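Local coordinates for protein glucanase (Klebsiella pneumoniae, PDB 5GY3) that probably hydrolyses internal beta-1,4-glucosidic linkages in cellulose and related beta-glucans, as a family 8 glycoside hydrolase, at residues W238-A252 with W264-L278. Residues are numbered along the deposited sequence; the frame is centred on the assembly and turned at random.
Sequences WKAWMQSYPRLQTPA and WYMAGGLLAVRDLTL
Arg247 and Asp275 meet side-on, a bidentate salt bridge tying a loop to a helix. Guanidinium and carboxylate are nearly coplanar (12° between planes): Arg247 NE reaches Asp275 OD1 and Arg247 NH2 reaches Asp275 OD2, each pair 2.9 Å apart and nearly straight, both oxygens using their syn lone pairs. With CG anti to the backbone N (chi1 170°) and the chain extended to NE, Arg247 runs down onto helix 268-278, where Leu271 CD2 lies over one face of its guanidinium. Arg274 stands almost perpendicular to this group, the two guanidinium planes 83° apart, and Arg247 CB packs over one face of the Arg274 group while Leu278 CD1 covers the opposite one. Bent at its second torsion, Arg274 sends NH2 to Asp275 OD1, which thus accepts from both arginines; Glu280, outside the segments, forms a further salt bridge with Arg274 NH2. A water takes the N-H of Arg274 NE and donates to Met242 O and Thr250 OG1, linking the helix to two points of 238-252.

Toward the end of helix 268-278, Met242 lays its sulfur against Thr277, SD to CB 3.6 Å, the side chains crossing at about a right angle. Leu278 CD2 touches both Lys239 CA and Gln243 CG. In the loop leading into the helix, a single beta bridge pairs Pro251 with Tyr265: Met266 N donates to Thr250 O (2.8 Å) and Ala252 N to Trp264 O (2.9 Å). Two CH-pi contacts accompany it, Gln249 CA 3.6 Å from the centroid of the Tyr265 ring and Ala252 CB over the six-membered ring of Trp264. Two acidic side chains, Asp275 and Glu280, thus probably offset the close approach of two arginines, while apolar packing, backbone pairing and bridging waters join the rest of this interface, away from the predicted nucleophile.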
ATOM      1  N   TRP A 238      -4.238  13.743   9.970  1.00  7.60           N
ATOM      2  CA  TRP A 238      -2.838  13.339   9.912  1.00  7.84           C
ATOM      3  C   TRP A 238      -1.920  14.523  10.174  1.00 10.12           C
ATOM      4  O   TRP A 238      -0.977  14.435  10.972  1.00  9.25           O
ATOM      5  CB  TRP A 238      -2.544  12.726   8.543  1.00  7.27           C
ATOM      6  CG  TRP A 238      -3.388  11.525   8.291  1.00  6.21           C
ATOM      7  CD1 TRP A 238      -4.574  11.466   7.612  1.00  8.41           C
ATOM      8  CD2 TRP A 238      -3.119  10.203   8.752  1.00  7.03           C
ATOM      9  NE1 TRP A 238      -5.054  10.171   7.614  1.00  6.12           N
ATOM     10  CE2 TRP A 238      -4.179   9.380   8.313  1.00  6.62           C
ATOM     11  CE3 TRP A 238      -2.081   9.635   9.489  1.00  7.02           C
ATOM     12  CZ2 TRP A 238      -4.225   8.010   8.587  1.00  6.08           C
ATOM     13  CZ3 TRP A 238      -2.120   8.279   9.757  1.00  6.15           C
ATOM     14  CH2 TRP A 238      -3.188   7.479   9.309  1.00  8.09           C
ATOM     15  N   LYS A 239      -2.191  15.642   9.508  1.00  9.26           N
ATOM     16  CA  LYS A 239      -1.402  16.845   9.730  1.00 10.94           C
ATOM     17  C   LYS A 239      -1.531  17.323  11.169  1.00 10.08           C
ATOM     18  O   LYS A 239      -0.530  17.682  11.800  1.00 12.41           O
ATOM     19  CB  LYS A 239      -1.846  17.934   8.752  1.00  9.81           C
ATOM     20  CG  LYS A 239      -1.532  17.616   7.284  1.00  9.16           C
ATOM     21  CD  LYS A 239      -2.086  18.704   6.357  1.00 15.88           C
ATOM     22  CE  LYS A 239      -1.474  18.590   4.968  1.00 17.17           C
ATOM     23  NZ  LYS A 239      -2.128  19.502   3.987  1.00 31.00           N
ATOM     24  N   ALA A 240      -2.754  17.309  11.711  1.00  8.65           N
ATOM     25  CA  ALA A 240      -2.970  17.786  13.079  1.00 10.60           C
ATOM     26  C   ALA A 240      -2.210  16.940  14.090  1.00 13.44           C
ATOM     27  O   ALA A 240      -1.590  17.474  15.017  1.00 11.97           O
ATOM     28  CB  ALA A 240      -4.463  17.793  13.417  1.00 11.38           C
ATOM     29  N   TRP A 241      -2.239  15.617  13.926  1.00  9.04           N
ATOM     30  CA  TRP A 241      -1.554  14.754  14.877  1.00 10.17           C
ATOM     31  C   TRP A 241      -0.045  14.925  14.777  1.00 11.64           C
ATOM     32  O   TRP A 241       0.641  15.081  15.795  1.00 13.30           O
ATOM     33  CB  TRP A 241      -1.956  13.294  14.646  1.00 10.16           C
ATOM     34  CG  TRP A 241      -1.350  12.382  15.676  1.00  9.74           C
ATOM     35  CD1 TRP A 241      -1.701  12.290  16.991  1.00 12.75           C
ATOM     36  CD2 TRP A 241      -0.288  11.435  15.474  1.00  9.83           C
ATOM     37  NE1 TRP A 241      -0.922  11.344  17.624  1.00 13.89           N
ATOM     38  CE2 TRP A 241      -0.047  10.808  16.717  1.00 13.69           C
ATOM     39  CE3 TRP A 241       0.488  11.068  14.367  1.00 13.91           C
ATOM     40  CZ2 TRP A 241       0.932   9.818  16.883  1.00 13.32           C
ATOM     41  CZ3 TRP A 241       1.467  10.080  14.534  1.00 15.21           C
ATOM     42  CH2 TRP A 241       1.680   9.481  15.786  1.00 12.49           C
ATOM     43  N   MET A 242       0.494  14.920  13.555  1.00  8.64           N
ATOM     44  CA  MET A 242       1.935  15.079  13.394  1.00 12.08           C
ATOM     45  C   MET A 242       2.400  16.466  13.836  1.00 14.27           C
ATOM     46  O   MET A 242       3.477  16.604  14.429  1.00 13.66           O
ATOM     47  CB  MET A 242       2.321  14.807  11.944  1.00 13.98           C
ATOM     48  CG  MET A 242       2.043  13.362  11.538  1.00 11.51           C
ATOM     49  SD  MET A 242       2.349  13.107   9.783  1.00 18.12           S
ATOM     50  CE  MET A 242       1.754  11.423   9.599  1.00 14.09           C
ATOM     51  N   GLN A 243       1.601  17.501  13.571  1.00 13.58           N
ATOM     52  CA  GLN A 243       1.966  18.849  14.005  1.00 16.57           C
ATOM     53  C   GLN A 243       2.017  18.982  15.525  1.00 17.27           C
ATOM     54  O   GLN A 243       2.608  19.943  16.029  1.00 18.33           O
ATOM     55  CB  GLN A 243       0.985  19.875  13.415  1.00 15.81           C
ATOM     56  CG  GLN A 243       1.272  20.214  11.951  1.00 15.30           C
ATOM     57  CD  GLN A 243       0.107  20.928  11.259  1.00 22.24           C
ATOM     58  OE1 GLN A 243      -0.939  21.168  11.860  1.00 22.98           O
ATOM     59  NE2 GLN A 243       0.285  21.248   9.983  1.00 26.52           N
ATOM     60  N   SER A 244       1.424  18.047  16.272  1.00 13.12           N
ATOM     61  CA  SER A 244       1.442  18.148  17.726  1.00 17.82           C
ATOM     62  C   SER A 244       2.710  17.570  18.353  1.00 17.31           C
ATOM     63  O   SER A 244       2.821  17.571  19.581  1.00 18.37           O
ATOM     64  CB  SER A 244       0.205  17.467  18.326  1.00 19.64           C
ATOM     65  OG  SER A 244       0.310  16.053  18.285  1.00 16.72           O
ATOM     66  N   TYR A 245       3.656  17.083  17.554  1.00 13.59           N
ATOM     67  CA  TYR A 245       4.904  16.516  18.046  1.00 14.04           C
ATOM     68  C   TYR A 245       6.097  17.186  17.388  1.00 13.24           C
ATOM     69  O   TYR A 245       5.994  17.671  16.259  1.00 15.53           O
ATOM     70  CB  TYR A 245       4.977  14.999  17.778  1.00 13.46           C
ATOM     71  CG  TYR A 245       4.020  14.199  18.616  1.00 12.66           C
ATOM     72  CD1 TYR A 245       4.316  13.912  19.940  1.00 13.45           C
ATOM     73  CD2 TYR A 245       2.809  13.739  18.094  1.00 15.53           C
ATOM     74  CE1 TYR A 245       3.451  13.196  20.721  1.00 17.67           C
ATOM     75  CE2 TYR A 245       1.932  13.014  18.877  1.00 14.52           C
ATOM     76  CZ  TYR A 245       2.262  12.744  20.192  1.00 17.68           C
ATOM     77  OH  TYR A 245       1.410  12.029  21.001  1.00 25.48           O
ATOM     78  N   PRO A 246       7.250  17.214  18.064  1.00 14.04           N
ATOM     79  CA  PRO A 246       8.489  17.607  17.382  1.00 16.03           C
ATOM     80  C   PRO A 246       8.792  16.632  16.253  1.00 15.00           C
ATOM     81  O   PRO A 246       8.546  15.432  16.368  1.00 13.85           O
ATOM     82  CB  PRO A 246       9.552  17.538  18.486  1.00 15.92           C
ATOM     83  CG  PRO A 246       8.792  17.601  19.769  1.00 16.25           C
ATOM     84  CD  PRO A 246       7.451  16.966  19.500  1.00 15.32           C
ATOM     85  N   ARG A 247       9.317  17.168  15.149  1.00 15.30           N
ATOM     86  CA  ARG A 247       9.606  16.349  13.975  1.00 13.66           C
ATOM     87  C   ARG A 247      10.367  15.075  14.332  1.00 15.88           C
ATOM     88  O   ARG A 247      10.037  13.989  13.841  1.00 15.78           O
ATOM     89  CB  ARG A 247      10.404  17.154  12.952  1.00 16.25           C
ATOM     90  CG  ARG A 247      10.953  16.292  11.826  1.00 13.89           C
ATOM     91  CD  ARG A 247      11.552  17.125  10.718  1.00 16.11           C
ATOM     92  NE  ARG A 247      11.949  16.286   9.593  1.00 18.05           N
ATOM     93  CZ  ARG A 247      13.147  15.730   9.469  1.00 19.90           C
ATOM     94  NH1 ARG A 247      14.072  15.930  10.403  1.00 18.51           N
ATOM     95  NH2 ARG A 247      13.423  14.976   8.413  1.00 17.94           N
ATOM     96  N   LEU A 248      11.382  15.184  15.189  1.00 16.03           N
ATOM     97  CA  LEU A 248      12.222  14.048  15.549  1.00 17.52           C
ATOM     98  C   LEU A 248      11.726  13.290  16.775  1.00 16.10           C
ATOM     99  O   LEU A 248      12.373  12.317  17.189  1.00 14.18           O
ATOM    100  CB  LEU A 248      13.669  14.511  15.772  1.00 18.33           C
ATOM    101  CG  LEU A 248      14.373  15.112  14.552  1.00 17.84           C
ATOM    102  CD1 LEU A 248      15.777  15.595  14.917  1.00 23.83           C
ATOM    103  CD2 LEU A 248      14.430  14.108  13.422  1.00 22.80           C
ATOM    104  N   GLN A 249      10.596  13.688  17.352  1.00 13.29           N
ATOM    105  CA  GLN A 249      10.007  13.002  18.493  1.00 13.68           C
ATOM    106  C   GLN A 249       8.538  12.694  18.244  1.00 11.87           C
ATOM    107  O   GLN A 249       7.685  12.895  19.109  1.00 11.60           O
ATOM    108  CB  GLN A 249      10.160  13.821  19.774  1.00 16.18           C
ATOM    109  CG  GLN A 249      11.588  14.034  20.229  1.00 18.65           C
ATOM    110  CD  GLN A 249      11.655  14.943  21.444  1.00 23.72           C
ATOM    111  OE1 GLN A 249      11.990  16.120  21.335  1.00 31.56           O
ATOM    112  NE2 GLN A 249      11.313  14.404  22.604  1.00 28.56           N
ATOM    113  N   THR A 250       8.226  12.186  17.053  1.00 11.16           N
ATOM    114  CA  THR A 250       6.869  11.785  16.724  1.00 10.60           C
ATOM    115  C   THR A 250       6.711  10.297  16.968  1.00 10.01           C
ATOM    116  O   THR A 250       7.483   9.514  16.399  1.00  8.80           O
ATOM    117  CB  THR A 250       6.570  12.101  15.271  1.00  9.13           C
ATOM    118  OG1 THR A 250       6.776  13.498  15.041  1.00 14.37           O
ATOM    119  CG2 THR A 250       5.127  11.730  14.924  1.00 12.70           C
ATOM    120  N   PRO A 251       5.749   9.863  17.788  1.00 10.34           N
ATOM    121  CA  PRO A 251       5.623   8.430  18.090  1.00  9.63           C
ATOM    122  C   PRO A 251       5.407   7.609  16.828  1.00 11.75           C
ATOM    123  O   PRO A 251       4.703   8.026  15.907  1.00 10.12           O
ATOM    124  CB  PRO A 251       4.407   8.369  19.018  1.00 10.13           C
ATOM    125  CG  PRO A 251       4.359   9.759  19.648  1.00  9.92           C
ATOM    126  CD  PRO A 251       4.794  10.681  18.557  1.00 10.45           C
ATOM    127  N   ALA A 252       6.029   6.426  16.798  1.00  8.53           N
ATOM    128  CA  ALA A 252       5.936   5.573  15.614  1.00 10.85           C
ATOM    129  C   ALA A 252       4.561   4.940  15.455  1.00 10.65           C
ATOM    130  O   ALA A 252       4.218   4.516  14.347  1.00  9.20           O
ATOM    131  CB  ALA A 252       6.997   4.470  15.665  1.00 12.17           C
ATOM    132  N   TRP A 264       8.906   5.164  21.155  1.00 10.80           N
ATOM    133  CA  TRP A 264       9.986   5.473  20.240  1.00 10.30           C
ATOM    134  C   TRP A 264       9.404   6.159  19.012  1.00 11.14           C
ATOM    135  O   TRP A 264       8.184   6.153  18.779  1.00  9.56           O
ATOM    136  CB  TRP A 264      10.782   4.216  19.874  1.00 10.55           C
ATOM    137  CG  TRP A 264       9.957   3.151  19.237  1.00 10.64           C
ATOM    138  CD1 TRP A 264       9.123   2.267  19.866  1.00 11.73           C
ATOM    139  CD2 TRP A 264       9.881   2.859  17.842  1.00 11.18           C
ATOM    140  NE1 TRP A 264       8.537   1.439  18.943  1.00 13.21           N
ATOM    141  CE2 TRP A 264       8.989   1.776  17.692  1.00 13.59           C
ATOM    142  CE3 TRP A 264      10.484   3.405  16.704  1.00 11.37           C
ATOM    143  CZ2 TRP A 264       8.677   1.233  16.452  1.00 12.97           C
ATOM    144  CZ3 TRP A 264      10.178   2.864  15.472  1.00 16.59           C
ATOM    145  CH2 TRP A 264       9.279   1.791  15.355  1.00 15.07           C
ATOM    146  N   TYR A 265      10.295   6.772  18.242  1.00  8.31           N
ATOM    147  CA  TYR A 265       9.926   7.827  17.308  1.00 11.39           C
ATOM    148  C   TYR A 265      10.144   7.430  15.856  1.00 12.13           C
ATOM    149  O   TYR A 265      11.027   6.631  15.527  1.00 11.98           O
ATOM    150  CB  TYR A 265      10.727   9.096  17.580  1.00 11.83           C
ATOM    151  CG  TYR A 265      10.652   9.565  19.009  1.00 11.75           C
ATOM    152  CD1 TYR A 265       9.444   9.574  19.696  1.00 14.96           C
ATOM    153  CD2 TYR A 265      11.792   9.997  19.669  1.00 14.54           C
ATOM    154  CE1 TYR A 265       9.375  10.019  21.023  1.00 18.82           C
ATOM    155  CE2 TYR A 265      11.733  10.441  20.976  1.00 20.32           C
ATOM    156  CZ  TYR A 265      10.529  10.443  21.650  1.00 20.76           C
ATOM    157  OH  TYR A 265      10.493  10.891  22.953  1.00 28.56           O
ATOM    158  N   MET A 266       9.357   8.061  14.984  1.00 10.04           N
ATOM    159  CA  MET A 266       9.513   7.865  13.552  1.00 10.92           C
ATOM    160  C   MET A 266      10.888   8.315  13.092  1.00 12.74           C
ATOM    161  O   MET A 266      11.367   9.398  13.464  1.00 12.23           O
ATOM    162  CB  MET A 266       8.437   8.642  12.792  1.00  8.45           C
ATOM    163  CG  MET A 266       7.035   8.213  13.125  1.00  9.08           C
ATOM    164  SD  MET A 266       5.891   9.027  11.990  1.00 13.01           S
ATOM    165  CE  MET A 266       4.375   8.201  12.434  1.00  9.81           C
ATOM    166  N   ALA A 267      11.506   7.481  12.264  1.00  9.26           N
ATOM    167  CA  ALA A 267      12.776   7.760  11.624  1.00 12.52           C
ATOM    168  C   ALA A 267      12.696   7.204  10.210  1.00 13.14           C
ATOM    169  O   ALA A 267      11.708   6.562   9.843  1.00 12.03           O
ATOM    170  CB  ALA A 267      13.939   7.140  12.406  1.00 16.90           C
ATOM    171  N   GLY A 268      13.735   7.454   9.414  1.00 13.87           N
ATOM    172  CA  GLY A 268      13.844   6.804   8.111  1.00 13.12           C
ATOM    173  C   GLY A 268      12.592   6.975   7.269  1.00 13.30           C
ATOM    174  O   GLY A 268      12.095   8.092   7.075  1.00 13.59           O
ATOM    175  N   GLY A 269      12.053   5.848   6.789  1.00 11.19           N
ATOM    176  CA  GLY A 269      10.885   5.903   5.912  1.00 10.43           C
ATOM    177  C   GLY A 269       9.637   6.446   6.590  1.00  9.71           C
ATOM    178  O   GLY A 269       8.851   7.167   5.967  1.00  7.77           O
ATOM    179  N   LEU A 270       9.418   6.094   7.863  1.00 10.61           N
ATOM    180  CA  LEU A 270       8.266   6.665   8.565  1.00  9.60           C
ATOM    181  C   LEU A 270       8.383   8.177   8.650  1.00 12.33           C
ATOM    182  O   LEU A 270       7.405   8.903   8.432  1.00  8.84           O
ATOM    183  CB  LEU A 270       8.126   6.081   9.975  1.00 12.02           C
ATOM    184  CG  LEU A 270       7.649   4.644  10.168  1.00 15.49           C
ATOM    185  CD1 LEU A 270       7.491   4.352  11.666  1.00 15.51           C
ATOM    186  CD2 LEU A 270       6.334   4.430   9.464  1.00 12.17           C
ATOM    187  N   LEU A 271       9.580   8.667   8.970  1.00  9.83           N
ATOM    188  CA  LEU A 271       9.788  10.104   9.050  1.00 10.09           C
ATOM    189  C   LEU A 271       9.592  10.768   7.691  1.00  9.92           C
ATOM    190  O   LEU A 271       9.095  11.896   7.622  1.00 10.47           O
ATOM    191  CB  LEU A 271      11.186  10.382   9.604  1.00 12.34           C
ATOM    192  CG  LEU A 271      11.608  11.836   9.785  1.00 14.46           C
ATOM    193  CD1 LEU A 271      10.602  12.555  10.656  1.00 13.23           C
ATOM    194  CD2 LEU A 271      13.016  11.902  10.398  1.00 13.92           C
ATOM    195  N   ALA A 272       9.951  10.074   6.607  1.00  8.25           N
ATOM    196  CA  ALA A 272       9.712  10.606   5.268  1.00 11.18           C
ATOM    197  C   ALA A 272       8.221  10.781   4.996  1.00 10.05           C
ATOM    198  O   ALA A 272       7.807  11.769   4.381  1.00 10.12           O
ATOM    199  CB  ALA A 272      10.356   9.698   4.220  1.00 10.08           C
ATOM    200  N   VAL A 273       7.389   9.851   5.465  1.00  9.09           N
ATOM    201  CA  VAL A 273       5.944  10.046   5.323  1.00  7.57           C
ATOM    202  C   VAL A 273       5.475  11.246   6.138  1.00 10.52           C
ATOM    203  O   VAL A 273       4.610  12.014   5.699  1.00 10.44           O
ATOM    204  CB  VAL A 273       5.182   8.765   5.716  1.00  8.89           C
ATOM    205  CG1 VAL A 273       3.665   9.026   5.770  1.00  8.40           C
ATOM    206  CG2 VAL A 273       5.489   7.653   4.729  1.00  9.84           C
ATOM    207  N   ARG A 274       6.018  11.421   7.347  1.00 10.75           N
ATOM    208  CA  ARG A 274       5.675  12.596   8.143  1.00 10.87           C
ATOM    209  C   ARG A 274       6.020  13.880   7.391  1.00 10.95           C
ATOM    210  O   ARG A 274       5.202  14.806   7.326  1.00 11.46           O
ATOM    211  CB  ARG A 274       6.384  12.538   9.501  1.00  8.78           C
ATOM    212  CG  ARG A 274       6.135  13.735  10.424  1.00 13.85           C
ATOM    213  CD  ARG A 274       7.191  14.794  10.195  1.00 17.36           C
ATOM    214  NE  ARG A 274       7.065  15.924  11.105  1.00 16.18           N
ATOM    215  CZ  ARG A 274       7.552  17.125  10.828  1.00 20.00           C
ATOM    216  NH1 ARG A 274       7.418  18.122  11.697  1.00 20.54           N
ATOM    217  NH2 ARG A 274       8.161  17.321   9.665  1.00 16.69           N
ATOM    218  N   ASP A 275       7.231  13.950   6.819  1.00 13.59           N
ATOM    219  CA  ASP A 275       7.645  15.145   6.083  1.00 13.88           C
ATOM    220  C   ASP A 275       6.737  15.388   4.885  1.00 15.20           C
ATOM    221  O   ASP A 275       6.340  16.530   4.614  1.00 13.25           O
ATOM    222  CB  ASP A 275       9.094  15.017   5.605  1.00 16.13           C
ATOM    223  CG  ASP A 275      10.119  15.191   6.725  1.00 16.49           C
ATOM    224  OD1 ASP A 275       9.768  15.690   7.811  1.00 16.36           O
ATOM    225  OD2 ASP A 275      11.292  14.823   6.497  1.00 17.27           O
ATOM    226  N   LEU A 276       6.395  14.319   4.160  1.00 15.58           N
ATOM    227  CA  LEU A 276       5.464  14.452   3.044  1.00 15.25           C
ATOM    228  C   LEU A 276       4.118  14.983   3.516  1.00 12.36           C
ATOM    229  O   LEU A 276       3.534  15.875   2.883  1.00 13.70           O
ATOM    230  CB  LEU A 276       5.298  13.105   2.330  1.00 12.26           C
ATOM    231  CG  LEU A 276       4.339  13.074   1.130  1.00 12.92           C
ATOM    232  CD1 LEU A 276       4.838  13.980  -0.006  1.00 13.81           C
ATOM    233  CD2 LEU A 276       4.148  11.655   0.631  1.00 13.72           C
ATOM    234  N   THR A 277       3.606  14.447   4.629  1.00 10.33           N
ATOM    235  CA  THR A 277       2.280  14.835   5.094  1.00 11.63           C
ATOM    236  C   THR A 277       2.225  16.313   5.450  1.00 16.48           C
ATOM    237  O   THR A 277       1.224  16.985   5.180  1.00 15.25           O
ATOM    238  CB  THR A 277       1.879  13.978   6.292  1.00 12.39           C
ATOM    239  OG1 THR A 277       1.869  12.607   5.888  1.00 10.96           O
ATOM    240  CG2 THR A 277       0.496  14.366   6.832  1.00 13.38           C
ATOM    241  N   LEU A 278       3.283  16.830   6.058  1.00 12.15           N
ATOM    242  CA  LEU A 278       3.309  18.222   6.485  1.00 16.18           C
ATOM    243  C   LEU A 278       3.852  19.157   5.416  1.00 19.68           C
ATOM    244  O   LEU A 278       3.894  20.372   5.639  1.00 22.81           O
ATOM    245  CB  LEU A 278       4.133  18.358   7.773  1.00 12.40           C
ATOM    246  CG  LEU A 278       3.579  17.664   9.019  1.00 13.54           C
ATOM    247  CD1 LEU A 278       4.326  18.080  10.293  1.00 16.15           C
ATOM    248  CD2 LEU A 278       2.079  17.905   9.159  1.00 17.22           C
TER
HETATM  249  O   HOH W   1       5.911  15.449  13.387  1.00 17.01           O
HETATM  250  O   HOH W   2       2.549  21.964   8.236  1.00 38.88           O
HETATM  251  O   HOH W   3       5.671  18.934  13.991  1.00 25.16           O
HETATM  252  O   HOH W   4       9.944  11.461  14.865  1.00 13.26           O
HETATM  253  O   HOH W   5      13.487  10.350  14.831  1.00 22.02           O